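Local structure of ESSB (Staphylococcus aureus, 4ANN) at residues R85-I90 against C149-K154; F103-D108 against K144-C149. The protein takes part in the type VII (Ess) secretion system as a membrane component and is probably needed for secretion of EsxA and EsxB, this chain being its cytoplasmic part. All coordinates share one frame; numbering follows the deposited sequence.

Contact 1: residues R85-I90 against C149-K154; sequences RYLLNI and CAFNEK
Leu87 projects from helix 80-89 toward the last turn of helix 136-151, where its forked end meets Ala150 and Phe151. The two methyls are used unequally. CD1 touches both partners, lying 3.7 Å from CE2 of Phe151 and 3.9 Å from CB of Ala150; of these two residues CD2 meets the alanine, its CB 4.0 Å away. The fork therefore straddles Ala150 CB, while one branch extends to the aromatic ring. The approach to the ring is oblique and nearest CE2, since CD1 is farther from CD2 of Phe151, at 4.2 Å. With CG turned beside the backbone N and opposite the carbonyl carbon (chi1 -81°), Phe151 brings its ring back toward Leu87, although its first side-chain bond does not head there. No hydrogen bond crosses between the segments, and the 103 Å² buried is apolar contact by three residues. Lys83, one turn before Leu87, adds a polar link: its NZ donates to Ala150 O and its charge meets the Phe151 ring in a cation-pi contact. Just beyond the helix, Asn152 OD1 accepts from Lys154 N at 3.0 Å. The arrangement is that of two helices packed through a leucine against a helix end, which here leads into an Asx turn.

Contact 2: residues F103-D108 against K144-C149; sequences FVLAPD and KALVIC
Residues 103-108 form no regular strand: the backbone is extended through Ala106 and then bends at Pro107 into helix-like angles. Residues 144-149 are a stretch of helix 136-151, held by its own bonds, such as Cys149 N to Ala145 O at 2.9 Å. The CA atoms of the two segments come nearest at Pro107 and Leu146, 7.3 Å apart, and no hydrogen bond joins the segments. Side chains span that gap, and Leu146 does most of the work, contributing about half of the 158 Å² buried. Its CG sits opposite the carbonyl carbon (chi1 -68°), and the two methyls diverge toward different residues of the loop. CD1 meets Leu105, 3.7 Å from both its CD1 and its CG, so it lies against the branch point as well as one methyl. CD2 lies beside the CG-CD bond of Pro107, 3.9 Å from each atom, and also comes within 4.3 Å of the carbonyl carbon C of Ala106. This is a loop packed over a helix: the connection between strands 101-102 and 110-112 is laid on helix 136-151, in a domain whose family is grouped with the protein kinases. Arg142, a turn before Leu146, donates from NH1 to Leu105 O, so a polar link to the same helix runs beside the apolar contact. Leu105 carries its CG opposite the backbone N (chi1 -173°), which directs the fork at Leu146; the same side chain also touches Phe139 and Tyr143 of the helix. Ala106 points its methyl away from residues 144-149, and Phe157 of helix 157-162 is touched by Ala106, Pro107 and Ala145, bringing a third element to the contact.

From the N terminus, the chain first passes through 85-90 on helix 80-89, then the 103-108 loop, and afterwards reaches helix 136-151, where both contacts close. Contact 2 closes an inner loop of 35 residues containing strands 110-112, 118-120 and 124-125; contact 1 closes an outer one of 58 residues, so contact 2 is nested and the two do not cross. Cys149 belongs to both, and their centres are 8 Å apart. Ile90 joins them directly: its CG2 lies 4.0 Å from Leu105 CD1, and its CD1 4.1 Å from Leu146 CD1. Residues 85-90 and the 103-108 loop thus both pack on helix 136-151 and touch each other there through Ile90.

Contact 1: residues R85-I90 against C149-K154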
ATOM      1  N   ARG A  85     -12.806  -8.088  -6.616  1.00  6.47           N
ATOM      2  CA  ARG A  85     -12.231  -7.358  -7.746  1.00  6.19           C
ATOM      3  C   ARG A  85     -11.171  -6.370  -7.247  1.00  5.87           C
ATOM      4  O   ARG A  85     -10.063  -6.282  -7.799  1.00  6.59           O
ATOM      5  CB  ARG A  85     -13.307  -6.687  -8.547  1.00  6.50           C
ATOM      6  CG  ARG A  85     -12.773  -5.966  -9.769  1.00  7.11           C
ATOM      7  CD  ARG A  85     -13.866  -5.518 -10.721  1.00  7.12           C
ATOM      8  NE  ARG A  85     -14.730  -4.441 -10.225  1.00  7.25           N
ATOM      9  CZ  ARG A  85     -14.471  -3.168 -10.294  1.00  6.91           C
ATOM     10  NH1 ARG A  85     -13.308  -2.744 -10.767  1.00  7.81           N
ATOM     11  NH2 ARG A  85     -15.368  -2.301  -9.865  1.00  8.05           N
ATOM     12  N   TYR A  86     -11.533  -5.580  -6.236  1.00  5.85           N
ATOM     13  CA  TYR A  86     -10.627  -4.619  -5.667  1.00  5.85           C
ATOM     14  C   TYR A  86      -9.400  -5.300  -5.079  1.00  5.85           C
ATOM     15  O   TYR A  86      -8.245  -4.862  -5.307  1.00  6.44           O
ATOM     16  CB  TYR A  86     -11.326  -3.772  -4.604  1.00  6.04           C
ATOM     17  CG  TYR A  86     -12.142  -2.604  -5.163  1.00  6.06           C
ATOM     18  CD1 TYR A  86     -13.148  -2.742  -6.106  1.00  6.79           C
ATOM     19  CD2 TYR A  86     -11.874  -1.299  -4.732  1.00  6.22           C
ATOM     20  CE1 TYR A  86     -13.856  -1.675  -6.588  1.00  7.47           C
ATOM     21  CE2 TYR A  86     -12.588  -0.227  -5.215  1.00  6.41           C
ATOM     22  CZ  TYR A  86     -13.576  -0.406  -6.165  1.00  6.82           C
ATOM     23  OH  TYR A  86     -14.281   0.648  -6.672  1.00  7.92           O
ATOM     24  N   LEU A  87      -9.597  -6.367  -4.313  1.00  5.73           N
ATOM     25  CA  LEU A  87      -8.469  -7.090  -3.720  1.00  6.11           C
ATOM     26  C   LEU A  87      -7.526  -7.645  -4.779  1.00  5.94           C
ATOM     27  O   LEU A  87      -6.300  -7.539  -4.628  1.00  6.71           O
ATOM     28  CB  LEU A  87      -8.965  -8.195  -2.814  1.00  6.45           C
ATOM     29  CG  LEU A  87      -9.592  -7.793  -1.496  1.00  6.27           C
ATOM     30  CD1 LEU A  87     -10.272  -8.979  -0.851  1.00  6.97           C
ATOM     31  CD2 LEU A  87      -8.565  -7.180  -0.582  1.00  6.72           C
ATOM     32  N   LEU A  88      -8.069  -8.230  -5.838  1.00  6.18           N
ATOM     33  CA  LEU A  88      -7.269  -8.746  -6.936  1.00  6.33           C
ATOM     34  C   LEU A  88      -6.460  -7.638  -7.574  1.00  6.57           C
ATOM     35  O   LEU A  88      -5.300  -7.827  -7.956  1.00  8.84           O
ATOM     36  CB  LEU A  88      -8.154  -9.448  -7.929  1.00  7.25           C
ATOM     37  CG  LEU A  88      -8.573 -10.874  -7.535  1.00  8.28           C
ATOM     38  CD1 LEU A  88      -9.807 -11.327  -8.289  1.00 10.44           C
ATOM     39  CD2 LEU A  88      -7.408 -11.849  -7.789  1.00 11.16           C
ATOM     40  N   ASN A  89      -7.050  -6.459  -7.705  1.00  5.92           N
ATOM     41  CA  ASN A  89      -6.346  -5.351  -8.355  1.00  6.25           C
ATOM     42  C   ASN A  89      -5.198  -4.815  -7.558  1.00  6.44           C
ATOM     43  O   ASN A  89      -4.339  -4.122  -8.145  1.00  7.06           O
ATOM     44  CB  ASN A  89      -7.325  -4.224  -8.697  1.00  6.39           C
ATOM     45  CG  ASN A  89      -8.263  -4.548  -9.864  1.00  6.39           C
ATOM     46  OD1 ASN A  89      -8.011  -5.458 -10.645  1.00  7.61           O
ATOM     47  ND2 ASN A  89      -9.309  -3.767  -9.974  1.00  6.76           N
ATOM     48  N   ILE A  90      -5.115  -5.068  -6.260  1.00  6.69           N
ATOM     49  CA  ILE A  90      -4.014  -4.525  -5.432  1.00  7.01           C
ATOM     50  C   ILE A  90      -2.663  -4.903  -6.002  1.00  7.65           C
ATOM     51  O   ILE A  90      -1.698  -4.148  -5.915  1.00  8.84           O
ATOM     52  CB  ILE A  90      -4.160  -4.970  -3.972  1.00  7.30           C
ATOM     53  CG1 ILE A  90      -5.385  -4.337  -3.330  1.00  7.26           C
ATOM     54  CG2 ILE A  90      -2.872  -4.734  -3.180  1.00  9.20           C
ATOM     55  CD1 ILE A  90      -5.737  -4.887  -1.954  1.00  7.56           C
ATOM     56  N   CYS A 149      -8.477  -8.654   6.487  1.00  5.54           N
ATOM     57  CA  CYS A 149      -9.201  -7.488   6.996  1.00  5.77           C
ATOM     58  C   CYS A 149     -10.411  -7.147   6.169  1.00  5.94           C
ATOM     59  O   CYS A 149     -11.457  -6.760   6.689  1.00  6.66           O
ATOM     60  CB  CYS A 149      -8.262  -6.294   7.088  1.00  6.15           C
ATOM     61  SG  CYS A 149      -7.017  -6.419   8.390  1.00  6.88           S
ATOM     62  N   ALA A 150     -10.308  -7.286   4.837  1.00  5.93           N
ATOM     63  CA  ALA A 150     -11.433  -6.971   3.963  1.00  6.39           C
ATOM     64  C   ALA A 150     -12.617  -7.897   4.261  1.00  6.17           C
ATOM     65  O   ALA A 150     -13.760  -7.449   4.067  1.00  7.43           O
ATOM     66  CB  ALA A 150     -11.027  -7.068   2.505  1.00  7.07           C
ATOM     67  N   PHE A 151     -12.360  -9.125   4.654  1.00  6.25           N
ATOM     68  CA  PHE A 151     -13.391 -10.129   4.927  1.00  6.76           C
ATOM     69  C   PHE A 151     -13.837 -10.163   6.384  1.00  7.06           C
ATOM     70  O   PHE A 151     -14.822 -10.829   6.686  1.00  9.76           O
ATOM     71  CB  PHE A 151     -12.979 -11.497   4.406  1.00  7.56           C
ATOM     72  CG  PHE A 151     -13.228 -11.627   2.930  1.00  7.47           C
ATOM     73  CD1 PHE A 151     -14.445 -12.065   2.471  1.00  9.97           C
ATOM     74  CD2 PHE A 151     -12.255 -11.302   2.008  1.00  8.09           C
ATOM     75  CE1 PHE A 151     -14.697 -12.204   1.113  1.00 11.31           C
ATOM     76  CE2 PHE A 151     -12.489 -11.460   0.657  1.00  8.63           C
ATOM     77  CZ  PHE A 151     -13.693 -11.901   0.205  1.00 10.03           C
ATOM     78  N   ASN A 152     -13.197  -9.419   7.282  1.00  6.83           N
ATOM     79  CA  ASN A 152     -13.642  -9.387   8.679  1.00  7.41           C
ATOM     80  C   ASN A 152     -13.226  -8.037   9.238  1.00  6.44           C
ATOM     81  O   ASN A 152     -12.050  -7.822   9.572  1.00  6.55           O
ATOM     82  CB  ASN A 152     -13.053 -10.542   9.469  1.00  9.14           C
ATOM     83  CG  ASN A 152     -13.550 -10.554  10.911  1.00 10.36           C
ATOM     84  OD1 ASN A 152     -14.097  -9.601  11.404  1.00 11.78           O
ATOM     85  ND2 ASN A 152     -13.248 -11.656  11.573  1.00 15.87           N
ATOM     86  N   GLU A 153     -14.196  -7.133   9.378  0.67  7.19           N
ATOM     87  CA  GLU A 153     -13.914  -5.781   9.801  0.67  7.54           C
ATOM     88  C   GLU A 153     -13.369  -5.674  11.230  0.67  6.53           C
ATOM     89  O   GLU A 153     -12.837  -4.654  11.575  0.67  7.30           O
ATOM     90  CB  GLU A 153     -15.180  -4.887   9.716  0.67  9.68           C
ATOM     91  CG  GLU A 153     -16.258  -5.262  10.737  0.67 11.34           C
ATOM     92  CD  GLU A 153     -17.480  -4.389  10.782  0.67 14.98           C
ATOM     93  OE1 GLU A 153     -17.553  -3.497   9.887  0.67 21.08           O
ATOM     94  OE2 GLU A 153     -18.369  -4.480  11.690  0.67 10.66           O
ATOM     95  N   LYS A 154     -13.527  -6.732  12.016  0.60  6.55           N
ATOM     96  CA  LYS A 154     -13.001  -6.762  13.380  0.60  6.78           C
ATOM     97  C   LYS A 154     -11.484  -6.922  13.433  0.60  6.87           C
ATOM     98  O   LYS A 154     -10.882  -6.658  14.471  0.60  7.43           O
ATOM     99  CB  LYS A 154     -13.685  -7.854  14.182  0.60  8.24           C
ATOM    100  CG  LYS A 154     -15.190  -7.575  14.335  0.60  9.00           C
ATOM    101  CD  LYS A 154     -15.952  -8.573  15.147  0.60 11.21           C
ATOM    102  CE  LYS A 154     -15.995  -9.948  14.556  0.60 11.67           C
ATOM    103  NZ  LYS A 154     -16.538  -9.903  13.153  0.60 11.09           N
TER

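Contact 2: residues F103-D108 against K144-C149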
ATOM      1  N   PHE A 103       6.932   2.286  -2.117  1.00 10.62           N
ATOM      2  CA  PHE A 103       5.633   2.480  -1.480  1.00  9.81           C
ATOM      3  C   PHE A 103       5.517   1.538  -0.289  1.00  9.54           C
ATOM      4  O   PHE A 103       6.295   0.591  -0.143  1.00 10.93           O
ATOM      5  CB  PHE A 103       4.471   2.235  -2.464  1.00 10.07           C
ATOM      6  CG  PHE A 103       4.274   0.779  -2.874  1.00 10.00           C
ATOM      7  CD1 PHE A 103       5.106   0.208  -3.822  1.00 13.42           C
ATOM      8  CD2 PHE A 103       3.298  -0.010  -2.312  1.00 11.36           C
ATOM      9  CE1 PHE A 103       4.983  -1.155  -4.213  1.00 14.33           C
ATOM     10  CE2 PHE A 103       3.147  -1.361  -2.672  1.00 11.96           C
ATOM     11  CZ  PHE A 103       4.003  -1.909  -3.634  1.00 13.73           C
ATOM     12  N   VAL A 104       4.513   1.768   0.535  1.00  8.77           N
ATOM     13  CA  VAL A 104       4.167   0.959   1.676  1.00  9.03           C
ATOM     14  C   VAL A 104       2.792   0.347   1.427  1.00  7.58           C
ATOM     15  O   VAL A 104       1.888   1.079   1.072  1.00  9.26           O
ATOM     16  CB  VAL A 104       4.121   1.823   2.949  1.00 10.34           C
ATOM     17  CG1 VAL A 104       3.629   1.032   4.136  1.00 12.03           C
ATOM     18  CG2 VAL A 104       5.484   2.488   3.166  1.00 13.96           C
ATOM     19  N   LEU A 105       2.633  -0.941   1.651  1.00  7.29           N
ATOM     20  CA  LEU A 105       1.337  -1.620   1.508  1.00  6.97           C
ATOM     21  C   LEU A 105       0.683  -1.707   2.866  1.00  6.74           C
ATOM     22  O   LEU A 105       1.129  -2.483   3.748  1.00  7.66           O
ATOM     23  CB  LEU A 105       1.478  -2.985   0.884  1.00  7.36           C
ATOM     24  CG  LEU A 105       0.168  -3.659   0.555  1.00  7.61           C
ATOM     25  CD1 LEU A 105      -0.593  -2.894  -0.509  1.00  8.37           C
ATOM     26  CD2 LEU A 105       0.383  -5.103   0.116  1.00  9.84           C
ATOM     27  N   ALA A 106      -0.378  -0.942   3.128  1.00  6.55           N
ATOM     28  CA  ALA A 106      -1.063  -0.916   4.414  1.00  6.30           C
ATOM     29  C   ALA A 106      -2.385  -0.203   4.266  1.00  6.12           C
ATOM     30  O   ALA A 106      -2.555   0.592   3.318  1.00  6.61           O
ATOM     31  CB  ALA A 106      -0.240  -0.154   5.473  1.00  8.25           C
ATOM     32  N   PRO A 107      -3.327  -0.415   5.168  1.00  6.37           N
ATOM     33  CA  PRO A 107      -4.666   0.226   5.022  1.00  6.36           C
ATOM     34  C   PRO A 107      -4.609   1.726   4.869  1.00  6.42           C
ATOM     35  O   PRO A 107      -5.316   2.286   4.019  1.00  8.06           O
ATOM     36  CB  PRO A 107      -5.400  -0.221   6.274  1.00  6.94           C
ATOM     37  CG  PRO A 107      -4.783  -1.561   6.613  1.00  7.50           C
ATOM     38  CD  PRO A 107      -3.334  -1.394   6.273  1.00  7.23           C
ATOM     39  N   ASP A 108      -3.792   2.392   5.668  0.80  7.03           N
ATOM     40  CA  ASP A 108      -3.747   3.858   5.638  0.80  8.24           C
ATOM     41  C   ASP A 108      -2.894   4.394   4.505  0.80  7.56           C
ATOM     42  O   ASP A 108      -2.743   5.614   4.350  0.80  9.92           O
ATOM     43  CB  ASP A 108      -3.258   4.419   6.972  0.80 10.58           C
ATOM     44  CG  ASP A 108      -1.872   4.010   7.378  0.80 13.08           C
ATOM     45  OD1 ASP A 108      -1.244   3.104   6.816  0.80 17.17           O
ATOM     46  OD2 ASP A 108      -1.403   4.600   8.382  0.80 27.41           O
ATOM     47  N   LYS A 144      -1.859 -10.576   2.295  1.00  6.02           N
ATOM     48  CA  LYS A 144      -2.690 -11.501   3.011  1.00  6.26           C
ATOM     49  C   LYS A 144      -3.481 -10.813   4.109  1.00  6.00           C
ATOM     50  O   LYS A 144      -4.674 -11.068   4.306  1.00  5.99           O
ATOM     51  CB  LYS A 144      -1.845 -12.637   3.601  1.00  6.67           C
ATOM     52  CG  LYS A 144      -1.288 -13.602   2.584  1.00  6.93           C
ATOM     53  CD  LYS A 144      -0.281 -14.567   3.151  1.00  7.49           C
ATOM     54  CE  LYS A 144       0.076 -15.661   2.187  1.00  8.20           C
ATOM     55  NZ  LYS A 144       1.098 -16.595   2.778  1.00  9.74           N
ATOM     56  N   ALA A 145      -2.797  -9.953   4.866  1.00  5.81           N
ATOM     57  CA  ALA A 145      -3.448  -9.238   5.943  1.00  5.99           C
ATOM     58  C   ALA A 145      -4.563  -8.331   5.417  1.00  5.47           C
ATOM     59  O   ALA A 145      -5.640  -8.250   6.031  1.00  6.11           O
ATOM     60  CB  ALA A 145      -2.453  -8.467   6.769  1.00  5.94           C
ATOM     61  N   LEU A 146      -4.349  -7.669   4.302  1.00  5.61           N
ATOM     62  CA  LEU A 146      -5.404  -6.875   3.685  1.00  5.46           C
ATOM     63  C   LEU A 146      -6.611  -7.728   3.300  1.00  5.61           C
ATOM     64  O   LEU A 146      -7.761  -7.346   3.496  1.00  6.14           O
ATOM     65  CB  LEU A 146      -4.900  -6.107   2.449  1.00  6.25           C
ATOM     66  CG  LEU A 146      -3.894  -4.979   2.724  1.00  6.37           C
ATOM     67  CD1 LEU A 146      -3.397  -4.418   1.407  1.00  7.85           C
ATOM     68  CD2 LEU A 146      -4.466  -3.874   3.550  1.00  6.92           C
ATOM     69  N   VAL A 147      -6.369  -8.913   2.711  1.00  5.67           N
ATOM     70  CA  VAL A 147      -7.461  -9.797   2.344  1.00  5.76           C
ATOM     71  C   VAL A 147      -8.274 -10.179   3.586  1.00  5.86           C
ATOM     72  O   VAL A 147      -9.504 -10.151   3.605  1.00  6.41           O
ATOM     73  CB  VAL A 147      -6.932 -11.030   1.605  1.00  6.36           C
ATOM     74  CG1 VAL A 147      -8.046 -12.068   1.439  1.00  7.39           C
ATOM     75  CG2 VAL A 147      -6.316 -10.662   0.258  1.00  6.83           C
ATOM     76  N   ILE A 148      -7.567 -10.589   4.655  1.00  6.01           N
ATOM     77  CA  ILE A 148      -8.237 -10.993   5.884  1.00  5.83           C
ATOM     78  C   ILE A 148      -9.060  -9.857   6.432  1.00  5.63           C
ATOM     79  O   ILE A 148     -10.219 -10.026   6.834  1.00  6.32           O
ATOM     80  CB  ILE A 148      -7.182 -11.509   6.898  1.00  6.07           C
ATOM     81  CG1 ILE A 148      -6.593 -12.827   6.404  1.00  7.30           C
ATOM     82  CG2 ILE A 148      -7.786 -11.614   8.290  1.00  6.94           C
ATOM     83  CD1 ILE A 148      -5.387 -13.300   7.162  1.00 10.59           C
ATOM     84  N   CYS A 149      -8.477  -8.654   6.487  1.00  5.54           N
ATOM     85  CA  CYS A 149      -9.201  -7.488   6.996  1.00  5.77           C
ATOM     86  C   CYS A 149     -10.411  -7.147   6.169  1.00  5.94           C
ATOM     87  O   CYS A 149     -11.457  -6.760   6.689  1.00  6.66           O
ATOM     88  CB  CYS A 149      -8.262  -6.294   7.088  1.00  6.15           C
ATOM     89  SG  CYS A 149      -7.017  -6.419   8.390  1.00  6.88           S
TER